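Local coordinates for FixG-related protein (Vibrio parahaemolyticus, PDB 2R39), which is of unknown function but probably belongs to a membrane-bound electron-transport protein with 4Fe-4S clusters, of which this chain is the C-terminal immunoglobulin-like domain, at residues Met13-Asp18 with Ile95-Thr100; Leu37-Lys42 with Ile67-Gly72; Asn57-Tyr62 with Met79-Asp84; Val31-Thr36 with Ser112-Lys117. All coordinates share one frame; numbering follows the deposited sequence.

In the fold
The four contacts sample a single immunoglobulin-like β-sandwich of two four-stranded antiparallel sheets. Interactions 1, 2 and 4 each bring a strand of one sheet against a strand of the other, whereas interaction 3 pairs two neighbours within one sheet. Strand 31-41 serves twice: its first half in interaction 4 and its second half in interaction 2, whose centres lie about 24 Å apart on opposite sides of the chain's centre. Interaction 1 lies nearest the middle, joining the first strand to the second-last across the sandwich, and interactions 2 and 3 are nested within the loop it closes. Interactions 3 and 4 lie about 9 Å apart on the same side, touching through neighbouring strands 74-83 and 31-41.

Interaction 1: residues Met13-Asp18 with Ile95-Thr100; sequences MSVIRD and IQFILT
M13 and V15 of strand 11-17 look across at L99 and F97 of strand 92-101, the strand axes approaching to 8.5 Å with 150° between their directions and no hydrogen bond passing from one to the other. M13 is a selenomethionine whose chain runs out extended and then bends at its third torsion (chi3 64°), which turns the methyl CE in against the opposite backbone. There M13 CE lies 3.5 Å from F97 O and equally close to L99 N. The side chains of M13 and L99 slide past each other in opposite directions, and the touching is done by the beta carbon of the leucine: M13 CE sits 3.8 Å from L99 CB, and M13 SE is nearly as close. Apolar side chains meeting across the gap in this way hold together the two sheets of an immunoglobulin-like β-sandwich, one of them containing strand 11-17 and the other strand 92-101. V15 meets F97 at about a right angle. Both of its methyls come to the same ring carbon, V15 CG1 and CG2 each 3.9 Å from F97 CD2, and CG2, which approaches the ring obliquely, also reaches back toward F97 CB. Y35 packs edge-to-face with the same phenylalanine ring, M79 and L81 touch it from strand 74-83, and V110 touches both M13 and V15.

Interaction 2: residues Leu37-Lys42 with Ile67-Gly72; sequences LKVINK and IQVEPG
N41, at the end of strand 31-41, gives its amide to the chain leaving strand 66-69: N41 ND2 donates to V69 O at 2.9 Å, with an N-H...O angle of 148°. The acceptor lies close to the plane of the asparagine amide, but the donor stands well above the carbonyl plane of V69, 53° out of it. ND2 has a second acceptor in Q45 O, and OD1 is bonded to T43 OG1. A second, weak bond across the contact comes back the other way, from G72 N to N41 O at 2.9 Å, joining the glycine after P71 to the backbone of the asparagine. CG of N41 is anti to the backbone N (chi1 180°), and the beta carbon that carries it rests on E70 O (N41 CB 3.3 Å) and on the V69 methyl CG1 (N41 CB 3.6 Å). At the outer margin I40 CD1 lies 4.1 Å from G72 O. Toward the interior the contact is apolar. V39 and I67 reach toward each other tip to tip, V39 CG1 meeting I67 CD1 at 4.2 Å, and V69 CG2 borders the same valine methyl. The strands belong to different sheets of the β-sandwich, so no regular β pairing ties them; instead a buried asparagine side chain, with both polar atoms bonded, binds the main-chain oxygens V69 O and Q45 O and the T43 hydroxyl where one end of the sandwich is closed by turns, and aliphatic packing continues inward.

Interaction 3: residues Asn57-Tyr62 with Met79-Asp84; sequences NDVSWY and MSLGAD
A short antiparallel edge pairing, strand 60-62 on strand 74-83, brings W61 and L81 together as a non-hydrogen-bonded pair between the hydrogen-bonded pairs S60-G82 and Y62-S80. S60 and G82 exchange two nearly straight bonds, G82 N to S60 O at 2.8 Å, and Y62 and S80 two more. W61 carries the inward face. The terminal methyl of M79, a selenomethionine, stands over the centre of its six-membered ring, M79 CE 3.3 Å from the centroid, a CH-pi contact and, with SE placed obliquely beyond it, also a Met-aromatic one. L81 CD2 comes against W61 CE3 at 3.7 Å. This face turns into the core of the immunoglobulin-like β-sandwich, where L51 and V53 of the other sheet also touch the indole, while its NE1 bonds to G63 O. Y62 lies on the other face, its ring edge toward G82 N, and E30 receives both its hydroxyl and that of S60. Past the strand end, D84 N donates to D58 OD1 at 3.1 Å, approaching from above the carboxylate plane, 36° out of it. A water nearby donates to D58 O at 2.9 Å and to D84 O at 2.7 Å.

Interaction 4: residues Val31-Thr36 with Ser112-Lys117; sequences VENTYT and SRFIKK
N33, with CG anti to its own carbonyl carbon (chi1 -86°), and F114, with CG anti to its backbone N (chi1 -173°), lay an amide over a phenyl ring between the two sheets of the immunoglobulin-like β-sandwich. The two planes are 20° apart and stacked, N33 CG lying 3.7 Å above one face of the F114 ring, offset toward its rim. From there the amide grips the backbone of the facing strand 106-115 with two bonds, a pattern like that of a peptide in β pairing: I115 N donates to N33 OD1, and N33 ND2 to I115 O, each at 2.9 Å. The other hydrogen of the amide is used as well, since N33 ND2 also donates to E32 O at 2.7 Å, and R17 NH2 adds a second donor to OD1. These four bonds fix the rotation of the buried amide, and a side chain supplies one polar bridge between sheets that share no main-chain bonds here; Y35 gives another. V31 completes the setting of the phenylalanine: V31 CG1 is 3.7 Å from F114 CE2, and V31 O lies in the ring plane at its edge, 3.2 Å from F114 CZ. Y35 approaches F114 at about a right angle and sets its own ring edge toward S112 OG, 3.5 Å from Y35 CE1. Its hydroxyl donates to the facing backbone, Y35 OH to R113 O at 2.7 Å.

Interaction 1: residues Met13-Asp18 with Ile95-Thr100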
# COMPACT_ATOMS: atom_id res chain seq x y z
N MSE A 13 1.51 -8.64 -6.01
CA MSE A 13 1.84 -7.32 -5.54
C MSE A 13 3.13 -7.37 -4.76
O MSE A 13 3.34 -8.28 -3.98
CB MSE A 13 0.73 -6.73 -4.66
CG MSE A 13 1.10 -5.34 -4.12
SE MSE A 13 -0.31 -4.46 -3.11
CE MSE A 13 -0.43 -5.74 -1.62
N SER A 14 3.97 -6.38 -4.99
CA SER A 14 5.12 -6.17 -4.14
C SER A 14 5.13 -4.72 -3.72
O SER A 14 4.41 -3.89 -4.27
CB SER A 14 6.43 -6.61 -4.83
OG SER A 14 6.65 -5.89 -6.02
N VAL A 15 5.91 -4.44 -2.69
CA VAL A 15 5.94 -3.12 -2.06
C VAL A 15 7.38 -2.73 -1.85
O VAL A 15 8.17 -3.55 -1.38
CB VAL A 15 5.23 -3.14 -0.69
CG1 VAL A 15 5.46 -1.82 0.08
CG2 VAL A 15 3.73 -3.41 -0.87
N ILE A 16 7.71 -1.50 -2.23
CA ILE A 16 8.97 -0.88 -1.82
C ILE A 16 8.64 0.34 -0.97
O ILE A 16 7.98 1.28 -1.45
CB ILE A 16 9.83 -0.43 -3.03
CG1 ILE A 16 10.17 -1.64 -3.93
CG2 ILE A 16 11.09 0.29 -2.55
CD1 ILE A 16 10.92 -1.29 -5.20
N ARG A 17 9.08 0.33 0.28
CA ARG A 17 9.08 1.53 1.10
C ARG A 17 10.40 2.23 0.81
O ARG A 17 11.44 1.60 0.88
CB ARG A 17 8.94 1.20 2.58
CG ARG A 17 8.99 2.43 3.49
CD ARG A 17 8.94 2.05 4.97
NE ARG A 17 8.96 3.26 5.79
CZ ARG A 17 10.08 3.91 6.12
NH1 ARG A 17 11.25 3.44 5.72
NH2 ARG A 17 10.02 5.01 6.86
N ASP A 18 10.34 3.51 0.48
CA ASP A 18 11.54 4.25 0.08
C ASP A 18 12.57 4.38 1.19
O ASP A 18 12.22 4.65 2.34
CB ASP A 18 11.14 5.62 -0.45
CG ASP A 18 10.22 5.53 -1.62
OD1 ASP A 18 10.63 4.93 -2.64
OD2 ASP A 18 9.09 6.02 -1.54
N ILE A 95 2.83 -2.66 9.43
CA ILE A 95 1.64 -2.50 8.63
C ILE A 95 1.64 -3.59 7.57
O ILE A 95 2.66 -4.23 7.34
CB ILE A 95 1.55 -1.07 7.98
CG1 ILE A 95 2.78 -0.81 7.09
CG2 ILE A 95 1.45 0.04 9.10
CD1 ILE A 95 2.69 0.44 6.15
N GLN A 96 0.49 -3.79 6.92
CA GLN A 96 0.41 -4.66 5.77
C GLN A 96 -0.37 -3.91 4.73
O GLN A 96 -1.43 -3.35 5.05
CB GLN A 96 -0.45 -5.87 6.07
CG GLN A 96 0.24 -7.06 6.64
CD GLN A 96 -0.76 -8.17 6.79
OE1 GLN A 96 -1.98 -7.91 6.81
NE2 GLN A 96 -0.28 -9.40 6.85
N PHE A 97 0.13 -3.93 3.51
CA PHE A 97 -0.65 -3.53 2.36
C PHE A 97 -1.41 -4.74 1.83
O PHE A 97 -0.89 -5.88 1.83
CB PHE A 97 0.26 -2.94 1.30
CG PHE A 97 0.83 -1.60 1.67
CD1 PHE A 97 0.08 -0.45 1.55
CD2 PHE A 97 2.14 -1.51 2.14
CE1 PHE A 97 0.61 0.79 1.89
CE2 PHE A 97 2.68 -0.27 2.48
CZ PHE A 97 1.91 0.88 2.36
N ILE A 98 -2.65 -4.50 1.42
CA ILE A 98 -3.50 -5.60 1.06
C ILE A 98 -4.08 -5.32 -0.30
O ILE A 98 -4.67 -4.25 -0.52
CB ILE A 98 -4.58 -5.83 2.13
CG1 ILE A 98 -3.89 -6.17 3.47
CG2 ILE A 98 -5.58 -6.94 1.68
CD1 ILE A 98 -4.67 -5.72 4.68
N LEU A 99 -3.88 -6.25 -1.23
CA LEU A 99 -4.54 -6.17 -2.52
C LEU A 99 -5.74 -7.12 -2.45
O LEU A 99 -5.60 -8.29 -2.12
CB LEU A 99 -3.58 -6.57 -3.66
CG LEU A 99 -4.24 -6.62 -5.05
CD1 LEU A 99 -3.22 -6.33 -6.14
CD2 LEU A 99 -4.90 -7.96 -5.30
N THR A 100 -6.92 -6.59 -2.73
CA THR A 100 -8.13 -7.40 -2.77
C THR A 100 -8.64 -7.47 -4.20
O THR A 100 -8.92 -6.45 -4.81
CB THR A 100 -9.22 -6.80 -1.85
OG1 THR A 100 -8.72 -6.74 -0.51
CG2 THR A 100 -10.49 -7.67 -1.88

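Interaction 2: residues Leu37-Lys42 with Ile67-Gly72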
# COMPACT_ATOMS: atom_id res chain seq x y z
N LEU A 37 3.83 0.63 -4.76
CA LEU A 37 3.24 -0.69 -4.95
C LEU A 37 3.44 -1.15 -6.39
O LEU A 37 3.23 -0.38 -7.31
CB LEU A 37 1.74 -0.67 -4.62
CG LEU A 37 1.23 -0.07 -3.29
CD1 LEU A 37 -0.27 -0.36 -3.09
CD2 LEU A 37 2.01 -0.55 -2.11
N LYS A 38 3.87 -2.40 -6.57
CA LYS A 38 3.92 -3.02 -7.90
C LYS A 38 2.84 -4.10 -7.96
O LYS A 38 2.82 -5.01 -7.14
CB LYS A 38 5.29 -3.64 -8.15
CG LYS A 38 5.42 -4.38 -9.49
CD LYS A 38 6.82 -4.99 -9.68
CE LYS A 38 7.88 -3.91 -9.93
NZ LYS A 38 9.26 -4.45 -10.19
N VAL A 39 1.94 -3.97 -8.92
CA VAL A 39 0.80 -4.88 -9.02
C VAL A 39 0.80 -5.55 -10.39
O VAL A 39 0.99 -4.90 -11.41
CB VAL A 39 -0.54 -4.12 -8.80
CG1 VAL A 39 -1.73 -5.00 -9.16
CG2 VAL A 39 -0.66 -3.61 -7.36
N ILE A 40 0.58 -6.86 -10.41
CA ILE A 40 0.44 -7.55 -11.69
C ILE A 40 -0.84 -8.38 -11.78
O ILE A 40 -1.23 -9.06 -10.82
CB ILE A 40 1.70 -8.38 -12.07
CG1 ILE A 40 1.45 -9.16 -13.37
CG2 ILE A 40 2.14 -9.31 -10.96
CD1 ILE A 40 2.68 -9.55 -14.06
N ASN A 41 -1.51 -8.29 -12.93
CA ASN A 41 -2.62 -9.16 -13.27
C ASN A 41 -2.07 -10.36 -14.03
O ASN A 41 -1.58 -10.23 -15.15
CB ASN A 41 -3.61 -8.39 -14.14
CG ASN A 41 -4.82 -9.22 -14.56
OD1 ASN A 41 -4.90 -10.43 -14.33
ND2 ASN A 41 -5.77 -8.55 -15.17
N LYS A 42 -2.14 -11.54 -13.42
CA LYS A 42 -1.55 -12.74 -14.02
C LYS A 42 -2.58 -13.57 -14.78
O LYS A 42 -2.29 -14.69 -15.22
CB LYS A 42 -0.86 -13.59 -12.96
CG LYS A 42 0.31 -12.90 -12.28
CD LYS A 42 0.99 -13.84 -11.29
CE LYS A 42 1.83 -13.07 -10.31
NZ LYS A 42 2.91 -13.93 -9.81
N ILE A 67 -8.24 0.02 -8.68
CA ILE A 67 -7.61 0.05 -10.01
C ILE A 67 -8.16 -1.02 -10.95
O ILE A 67 -8.61 -2.07 -10.49
CB ILE A 67 -6.06 -0.14 -9.92
CG1 ILE A 67 -5.71 -1.33 -9.02
CG2 ILE A 67 -5.40 1.11 -9.37
CD1 ILE A 67 -4.24 -1.68 -8.96
N GLN A 68 -8.15 -0.73 -12.25
CA GLN A 68 -8.43 -1.72 -13.29
C GLN A 68 -7.12 -2.10 -13.98
O GLN A 68 -6.38 -1.22 -14.45
CB GLN A 68 -9.40 -1.15 -14.35
CG GLN A 68 -10.87 -1.31 -14.03
CD GLN A 68 -11.77 -0.85 -15.16
OE1 GLN A 68 -11.36 -0.80 -16.33
NE2 GLN A 68 -13.01 -0.52 -14.82
N VAL A 69 -6.83 -3.40 -14.03
CA VAL A 69 -5.55 -3.89 -14.55
C VAL A 69 -5.76 -4.86 -15.71
O VAL A 69 -6.54 -5.80 -15.61
CB VAL A 69 -4.71 -4.56 -13.43
CG1 VAL A 69 -3.28 -4.86 -13.90
CG2 VAL A 69 -4.67 -3.68 -12.19
N GLU A 70 -5.06 -4.61 -16.82
CA GLU A 70 -5.19 -5.42 -18.04
C GLU A 70 -4.44 -6.74 -17.92
O GLU A 70 -3.54 -6.86 -17.09
CB GLU A 70 -4.69 -4.63 -19.27
CG GLU A 70 -5.55 -3.41 -19.65
CD GLU A 70 -6.88 -3.80 -20.28
OE1 GLU A 70 -6.97 -4.88 -20.91
OE2 GLU A 70 -7.85 -3.02 -20.17
N PRO A 71 -4.81 -7.76 -18.74
CA PRO A 71 -4.09 -9.05 -18.69
C PRO A 71 -2.58 -8.88 -18.84
O PRO A 71 -2.11 -8.26 -19.81
CB PRO A 71 -4.67 -9.81 -19.89
CG PRO A 71 -5.98 -9.21 -20.14
CD PRO A 71 -5.93 -7.78 -19.69
N GLY A 72 -1.82 -9.41 -17.87
CA GLY A 72 -0.36 -9.34 -17.89
C GLY A 72 0.22 -7.96 -17.60
O GLY A 72 1.48 -7.82 -17.52

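Interaction 3: residues Asn57-Tyr62 with Met79-Asp84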
# COMPACT_ATOMS: atom_id res chain seq x y z
N ASN A 57 -3.70 3.06 13.67
CA ASN A 57 -4.93 3.44 14.38
C ASN A 57 -5.50 4.78 13.92
O ASN A 57 -6.67 5.11 14.14
CB ASN A 57 -4.68 3.43 15.91
CG ASN A 57 -4.35 2.04 16.43
OD1 ASN A 57 -4.64 1.03 15.78
ND2 ASN A 57 -3.78 1.98 17.60
N ASP A 58 -4.66 5.55 13.26
CA ASP A 58 -5.04 6.81 12.64
C ASP A 58 -4.14 6.92 11.43
O ASP A 58 -2.91 6.80 11.55
CB ASP A 58 -4.81 7.98 13.60
CG ASP A 58 -5.01 9.34 12.92
OD1 ASP A 58 -4.10 9.78 12.17
OD2 ASP A 58 -6.06 9.96 13.14
N VAL A 59 -4.74 7.09 10.25
CA VAL A 59 -3.93 7.18 9.04
C VAL A 59 -4.71 7.84 7.92
O VAL A 59 -5.95 7.71 7.82
CB VAL A 59 -3.34 5.78 8.61
CG1 VAL A 59 -4.45 4.76 8.33
CG2 VAL A 59 -2.39 5.89 7.40
N SER A 60 -3.98 8.62 7.13
CA SER A 60 -4.46 9.13 5.86
C SER A 60 -3.78 8.36 4.74
O SER A 60 -2.59 8.02 4.83
CB SER A 60 -4.13 10.61 5.72
OG SER A 60 -4.79 11.35 6.73
N TRP A 61 -4.57 8.03 3.72
CA TRP A 61 -4.09 7.37 2.51
C TRP A 61 -4.01 8.43 1.42
O TRP A 61 -4.91 9.28 1.28
CB TRP A 61 -5.07 6.26 2.11
CG TRP A 61 -4.71 5.49 0.87
CD1 TRP A 61 -4.86 5.91 -0.44
CD2 TRP A 61 -4.21 4.14 0.81
NE1 TRP A 61 -4.46 4.90 -1.30
CE2 TRP A 61 -4.06 3.82 -0.56
CE3 TRP A 61 -3.86 3.19 1.78
CZ2 TRP A 61 -3.56 2.57 -0.98
CZ3 TRP A 61 -3.38 1.94 1.36
CH2 TRP A 61 -3.24 1.65 -0.01
N TYR A 62 -2.92 8.39 0.65
CA TYR A 62 -2.72 9.30 -0.47
C TYR A 62 -2.24 8.55 -1.71
O TYR A 62 -1.05 8.26 -1.85
CB TYR A 62 -1.73 10.40 -0.11
CG TYR A 62 -2.11 11.22 1.10
CD1 TYR A 62 -3.01 12.29 0.99
CD2 TYR A 62 -1.53 10.97 2.35
CE1 TYR A 62 -3.35 13.06 2.10
CE2 TYR A 62 -1.86 11.74 3.47
CZ TYR A 62 -2.78 12.78 3.33
OH TYR A 62 -3.12 13.56 4.43
N MSE A 79 2.80 6.19 -3.81
CA MSE A 79 1.77 6.65 -2.88
C MSE A 79 2.42 7.07 -1.57
O MSE A 79 3.62 6.87 -1.37
CB MSE A 79 0.79 5.52 -2.60
CG MSE A 79 1.45 4.30 -1.92
SE MSE A 79 0.13 3.09 -1.26
CE MSE A 79 -0.68 4.23 0.12
N SER A 80 1.62 7.64 -0.68
CA SER A 80 2.08 7.89 0.67
C SER A 80 0.98 7.64 1.72
O SER A 80 -0.23 7.57 1.39
CB SER A 80 2.70 9.28 0.79
OG SER A 80 1.72 10.29 0.84
N LEU A 81 1.42 7.46 2.97
CA LEU A 81 0.56 7.34 4.14
C LEU A 81 0.90 8.48 5.09
O LEU A 81 2.08 8.80 5.26
CB LEU A 81 0.80 6.00 4.86
CG LEU A 81 0.40 4.69 4.13
CD1 LEU A 81 0.71 3.47 5.01
CD2 LEU A 81 -1.07 4.70 3.72
N GLY A 82 -0.13 9.09 5.69
CA GLY A 82 0.06 10.12 6.72
C GLY A 82 -0.55 9.64 8.02
O GLY A 82 -1.61 9.00 8.02
N ALA A 83 0.10 9.91 9.15
CA ALA A 83 -0.48 9.54 10.43
C ALA A 83 -0.27 10.66 11.42
O ALA A 83 0.76 11.31 11.39
CB ALA A 83 0.17 8.24 10.96
N ASP A 84 -1.23 10.87 12.30
CA ASP A 84 -1.08 11.81 13.41
C ASP A 84 -0.12 11.16 14.40
O ASP A 84 -0.43 10.09 14.92
CB ASP A 84 -2.45 12.03 14.07
CG ASP A 84 -2.41 12.94 15.28
OD1 ASP A 84 -1.32 13.32 15.77
OD2 ASP A 84 -3.51 13.27 15.76
O HOH W 1 -1.40 7.85 13.74

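Interaction 4: residues Val31-Thr36 with Ser112-Lys117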
# COMPACT_ATOMS: atom_id res chain seq x y z
N VAL A 31 2.76 12.93 10.05
CA VAL A 31 4.02 12.42 9.53
C VAL A 31 3.72 11.51 8.33
O VAL A 31 2.77 10.72 8.35
CB VAL A 31 4.94 11.79 10.64
CG1 VAL A 31 4.28 10.63 11.35
CG2 VAL A 31 6.30 11.40 10.07
N GLU A 32 4.52 11.64 7.29
CA GLU A 32 4.30 10.92 6.05
C GLU A 32 5.36 9.83 5.85
O GLU A 32 6.49 9.99 6.32
CB GLU A 32 4.37 11.91 4.90
CG GLU A 32 3.75 11.41 3.63
CD GLU A 32 3.51 12.51 2.64
OE1 GLU A 32 4.50 13.17 2.26
OE2 GLU A 32 2.33 12.69 2.24
N ASN A 33 4.97 8.74 5.19
CA ASN A 33 5.92 7.76 4.63
C ASN A 33 5.53 7.50 3.20
O ASN A 33 4.34 7.40 2.91
CB ASN A 33 5.85 6.40 5.36
CG ASN A 33 6.71 6.33 6.61
OD1 ASN A 33 7.02 5.23 7.10
ND2 ASN A 33 7.07 7.47 7.16
N THR A 34 6.51 7.36 2.31
CA THR A 34 6.23 7.06 0.90
C THR A 34 6.56 5.62 0.51
O THR A 34 7.49 5.00 1.05
CB THR A 34 6.96 8.01 -0.07
OG1 THR A 34 8.37 7.92 0.15
CG2 THR A 34 6.50 9.45 0.11
N TYR A 35 5.78 5.10 -0.44
CA TYR A 35 5.82 3.72 -0.89
C TYR A 35 5.60 3.64 -2.40
O TYR A 35 4.98 4.54 -2.99
CB TYR A 35 4.71 2.90 -0.23
CG TYR A 35 4.68 2.99 1.28
CD1 TYR A 35 5.37 2.07 2.07
CD2 TYR A 35 3.96 4.01 1.92
CE1 TYR A 35 5.34 2.16 3.48
CE2 TYR A 35 3.93 4.11 3.32
CZ TYR A 35 4.62 3.18 4.08
OH TYR A 35 4.58 3.28 5.46
N THR A 36 6.08 2.56 -3.01
CA THR A 36 5.63 2.19 -4.36
C THR A 36 5.09 0.77 -4.35
O THR A 36 5.79 -0.18 -3.96
CB THR A 36 6.77 2.35 -5.38
OG1 THR A 36 7.27 3.69 -5.32
CG2 THR A 36 6.25 2.08 -6.80
N SER A 112 4.91 -4.27 5.61
CA SER A 112 5.85 -3.17 5.46
C SER A 112 5.94 -2.43 6.80
O SER A 112 5.57 -2.97 7.83
CB SER A 112 5.37 -2.24 4.33
OG SER A 112 6.29 -1.19 4.09
N ARG A 113 6.38 -1.18 6.78
CA ARG A 113 6.57 -0.45 8.04
C ARG A 113 6.07 0.97 7.91
O ARG A 113 6.16 1.53 6.84
CB ARG A 113 8.06 -0.40 8.39
CG ARG A 113 8.73 -1.77 8.67
CD ARG A 113 8.28 -2.40 9.98
NE ARG A 113 8.98 -3.67 10.23
CZ ARG A 113 8.52 -4.86 9.90
NH1 ARG A 113 7.35 -4.97 9.27
NH2 ARG A 113 9.26 -5.94 10.14
N PHE A 114 5.54 1.54 9.00
CA PHE A 114 5.34 2.99 9.06
C PHE A 114 6.24 3.49 10.18
O PHE A 114 6.15 3.00 11.32
CB PHE A 114 3.88 3.41 9.34
CG PHE A 114 3.68 4.93 9.23
CD1 PHE A 114 3.33 5.51 8.02
CD2 PHE A 114 3.92 5.76 10.33
CE1 PHE A 114 3.19 6.91 7.91
CE2 PHE A 114 3.78 7.15 10.22
CZ PHE A 114 3.42 7.71 9.02
N ILE A 115 7.10 4.44 9.85
CA ILE A 115 8.15 4.88 10.77
C ILE A 115 8.14 6.40 10.90
O ILE A 115 8.13 7.13 9.89
CB ILE A 115 9.54 4.33 10.34
CG1 ILE A 115 9.47 2.81 10.12
CG2 ILE A 115 10.65 4.67 11.38
CD1 ILE A 115 10.75 2.19 9.55
N LYS A 116 8.11 6.86 12.15
CA LYS A 116 8.18 8.28 12.50
C LYS A 116 9.63 8.75 12.59
O LYS A 116 10.55 7.94 12.67
CB LYS A 116 7.45 8.53 13.82
CG LYS A 116 7.28 10.01 14.23
CD LYS A 116 6.35 10.13 15.44
CE LYS A 116 6.39 8.86 16.34
NZ LYS A 116 5.30 8.88 17.38
N LYS A 117 9.83 10.07 12.58
CA LYS A 117 11.17 10.67 12.65
C LYS A 117 11.92 10.31 13.92
O LYS A 117 13.13 10.09 13.89
CB LYS A 117 11.09 12.18 12.51
CG LYS A 117 12.44 12.79 12.22
CD LYS A 117 12.33 14.24 11.79
CE LYS A 117 13.69 14.76 11.39
NZ LYS A 117 13.59 16.15 10.86